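Local coordinates for CRISPR/cas2 protein (Pyrococcus horikoshii OT3, PDB 6K2E), which probably acts in CRISPR immunity as a Cas2-family protein, a small dimeric nucleic-acid-binding component of the kind that works in spacer acquisition, at residues A[30-34]-A[79-83]. Residues are numbered along the deposited sequence.
Sequences WRQNS and RDKSP
The side chain of Q32, buried and with its CA-to-CB bond directed toward the other segment, lies over the backbone turn of R79 to S82, and its aliphatic part meets the stem of K81, with Q32 CG 3.6 Å from K81 CD. The example illustrates how a strand end can meet a loop largely through side chains, without regular strand pairing. CA atoms pair R31 with S82 at 6.8 Å and Q32 with K81 at 6.5 Å, the end-to-end directions of CA 31 to 33 and CA 79 to 82 lie 137° apart, and 271 Å² is buried. R31 (phi/psi -80/-66) and Q32 (-159/-168) form a classic beta bulge opposite strand 35-41. The facing turn is held from within: D80, chi1 t, accepts at OD1 from S82 N at 3.1 Å, an Asx turn. S82 OG, with chi1 m, approaches R31 O at 3.4 Å and R31 NH1 at 3.6 Å; the R31 guanidinium, reached through chi1 t, chi2 p and chi3 p, makes its salt bridge with E37. Beyond Q32, the chain turns away at N33, whose side-chain end approaches that of K81. Both segments meet the second subunit: R31 packs on its Y65, and R79 makes backbone hydrogen bonds to it. In this ferredoxin-like Cas2 fold the contact joins edge strand 29-32, beside strand 35-41, to the loop following strand 73-78, which probably joins the partner's sheet, as in Cas2 dimers.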
ATOM      1  N   TRP A  30      -1.278   9.456  -8.358  1.00 33.12           N
ATOM      2  CA  TRP A  30      -2.140   9.339  -7.189  1.00 28.75           C
ATOM      3  C   TRP A  30      -3.234   8.314  -7.447  1.00 30.51           C
ATOM      4  O   TRP A  30      -4.104   8.525  -8.301  1.00 34.41           O
ATOM      5  CB  TRP A  30      -2.732  10.699  -6.864  1.00 31.14           C
ATOM      6  CG  TRP A  30      -3.469  10.716  -5.625  1.00 29.52           C
ATOM      7  CD1 TRP A  30      -3.296   9.892  -4.560  1.00 29.45           C
ATOM      8  CD2 TRP A  30      -4.512  11.600  -5.291  1.00 37.98           C
ATOM      9  NE1 TRP A  30      -4.168  10.205  -3.571  1.00 27.22           N
ATOM     10  CE2 TRP A  30      -4.933  11.261  -3.992  1.00 40.83           C
ATOM     11  CE3 TRP A  30      -5.137  12.664  -5.955  1.00 41.41           C
ATOM     12  CZ2 TRP A  30      -5.948  11.946  -3.346  1.00 43.62           C
ATOM     13  CZ3 TRP A  30      -6.160  13.347  -5.299  1.00 35.81           C
ATOM     14  CH2 TRP A  30      -6.550  12.983  -4.016  1.00 38.79           C
ATOM     15  N   ARG A  31      -3.170   7.188  -6.735  1.00 26.90           N
ATOM     16  CA  ARG A  31      -4.197   6.158  -6.856  1.00 29.41           C
ATOM     17  C   ARG A  31      -5.432   6.521  -6.047  1.00 30.34           C
ATOM     18  O   ARG A  31      -6.503   6.793  -6.602  1.00 30.85           O
ATOM     19  CB  ARG A  31      -3.627   4.804  -6.394  1.00 29.47           C
ATOM     20  CG  ARG A  31      -4.625   3.667  -6.175  1.00 22.54           C
ATOM     21  CD  ARG A  31      -5.351   3.331  -7.449  1.00 28.06           C
ATOM     22  NE  ARG A  31      -4.499   2.618  -8.386  1.00 25.90           N
ATOM     23  CZ  ARG A  31      -4.861   2.306  -9.620  1.00 26.32           C
ATOM     24  NH1 ARG A  31      -6.062   2.654 -10.065  1.00 25.47           N
ATOM     25  NH2 ARG A  31      -4.023   1.639 -10.400  1.00 28.46           N
ATOM     26  N   GLN A  32      -5.279   6.559  -4.731  1.00 28.35           N
ATOM     27  CA  GLN A  32      -6.328   6.897  -3.801  1.00 24.18           C
ATOM     28  C   GLN A  32      -5.613   7.318  -2.521  1.00 27.45           C
ATOM     29  O   GLN A  32      -4.402   7.247  -2.456  1.00 34.57           O
ATOM     30  CB  GLN A  32      -7.239   5.682  -3.602  1.00 33.25           C
ATOM     31  CG  GLN A  32      -8.649   5.991  -3.398  1.00 35.70           C
ATOM     32  CD  GLN A  32      -9.524   4.795  -3.570  1.00 33.47           C
ATOM     33  OE1 GLN A  32     -10.184   4.370  -2.627  1.00 43.85           O
ATOM     34  NE2 GLN A  32      -9.533   4.225  -4.783  1.00 30.45           N
ATOM     35  N   ASN A  33      -6.404   7.430  -1.454  1.00 26.44           N
ATOM     36  CA  ASN A  33      -6.234   8.321  -0.311  1.00 28.39           C
ATOM     37  C   ASN A  33      -4.795   8.671   0.062  1.00 28.36           C
ATOM     38  O   ASN A  33      -4.376   9.836   0.031  1.00 26.69           O
ATOM     39  CB  ASN A  33      -6.910   7.653   0.897  1.00 34.13           C
ATOM     40  CG  ASN A  33      -8.257   7.018   0.545  1.00 34.84           C
ATOM     41  OD1 ASN A  33      -8.317   5.847   0.165  1.00 39.80           O
ATOM     42  ND2 ASN A  33      -9.339   7.785   0.663  1.00 38.26           N
ATOM     43  N   SER A  34      -4.001   7.658   0.320  1.00 29.31           N
ATOM     44  CA  SER A  34      -2.620   7.900   0.694  1.00 22.95           C
ATOM     45  C   SER A  34      -1.693   6.917  -0.023  1.00 22.92           C
ATOM     46  O   SER A  34      -0.574   6.649   0.437  1.00 19.04           O
ATOM     47  CB  SER A  34      -2.501   7.852   2.218  1.00 18.87           C
ATOM     48  OG  SER A  34      -1.249   7.365   2.631  1.00 30.24           O
ATOM     49  N   ARG A  79     -15.298   1.976  -2.057  1.00 32.25           N
ATOM     50  CA  ARG A  79     -15.304   3.116  -2.969  1.00 33.52           C
ATOM     51  C   ARG A  79     -14.050   3.131  -3.834  1.00 31.22           C
ATOM     52  O   ARG A  79     -12.927   3.095  -3.322  1.00 31.64           O
ATOM     53  CB  ARG A  79     -15.432   4.426  -2.179  1.00 35.10           C
ATOM     54  CG  ARG A  79     -15.234   5.689  -3.014  1.00 43.36           C
ATOM     55  CD  ARG A  79     -16.542   6.265  -3.634  1.00 47.10           C
ATOM     56  NE  ARG A  79     -16.418   7.710  -3.884  1.00 55.71           N
ATOM     57  CZ  ARG A  79     -16.360   8.303  -5.085  1.00 58.12           C
ATOM     58  NH1 ARG A  79     -16.411   7.609  -6.226  1.00 43.79           N
ATOM     59  NH2 ARG A  79     -16.235   9.623  -5.143  1.00 61.46           N
ATOM     60  N   ASP A  80     -14.250   3.184  -5.151  1.00 32.52           N
ATOM     61  CA  ASP A  80     -13.172   3.403  -6.111  1.00 33.00           C
ATOM     62  C   ASP A  80     -13.236   4.845  -6.587  1.00 34.40           C
ATOM     63  O   ASP A  80     -14.098   5.197  -7.392  1.00 39.00           O
ATOM     64  CB  ASP A  80     -13.304   2.454  -7.297  1.00 31.97           C
ATOM     65  CG  ASP A  80     -11.992   2.216  -8.009  1.00 37.44           C
ATOM     66  OD1 ASP A  80     -11.130   3.116  -8.006  1.00 42.00           O
ATOM     67  OD2 ASP A  80     -11.822   1.117  -8.585  1.00 36.28           O
ATOM     68  N   LYS A  81     -12.318   5.672  -6.090  1.00 41.82           N
ATOM     69  CA  LYS A  81     -12.210   7.073  -6.487  1.00 43.30           C
ATOM     70  C   LYS A  81     -11.600   7.255  -7.878  1.00 39.17           C
ATOM     71  O   LYS A  81     -11.633   8.364  -8.412  1.00 53.37           O
ATOM     72  CB  LYS A  81     -11.454   7.855  -5.418  1.00 39.42           C
ATOM     73  CG  LYS A  81     -12.323   8.150  -4.195  1.00 46.88           C
ATOM     74  CD  LYS A  81     -11.637   7.873  -2.851  1.00 50.42           C
ATOM     75  CE  LYS A  81     -12.523   8.142  -1.641  1.00 51.48           C
ATOM     76  NZ  LYS A  81     -11.890   9.073  -0.649  1.00 63.96           N
ATOM     77  N   SER A  82     -10.996   6.221  -8.447  1.00 44.28           N
ATOM     78  CA  SER A  82     -10.346   6.321  -9.753  1.00 49.28           C
ATOM     79  C   SER A  82     -11.408   6.253 -10.867  1.00 54.93           C
ATOM     80  O   SER A  82     -12.260   5.365 -10.849  1.00 51.88           O
ATOM     81  CB  SER A  82      -9.332   5.187  -9.931  1.00 49.71           C
ATOM     82  OG  SER A  82      -8.097   5.494  -9.288  1.00 48.88           O
ATOM     83  N   PRO A  83     -11.334   7.170 -11.846  1.00 60.52           N
ATOM     84  CA  PRO A  83     -12.433   7.230 -12.836  1.00 58.56           C
ATOM     85  C   PRO A  83     -12.368   6.083 -13.819  1.00 52.88           C
ATOM     86  O   PRO A  83     -11.297   5.570 -14.148  1.00 52.08           O
ATOM     87  CB  PRO A  83     -12.191   8.577 -13.541  1.00 60.18           C
ATOM     88  CG  PRO A  83     -11.223   9.343 -12.645  1.00 57.00           C
ATOM     89  CD  PRO A  83     -10.404   8.293 -11.961  1.00 54.48           C
TER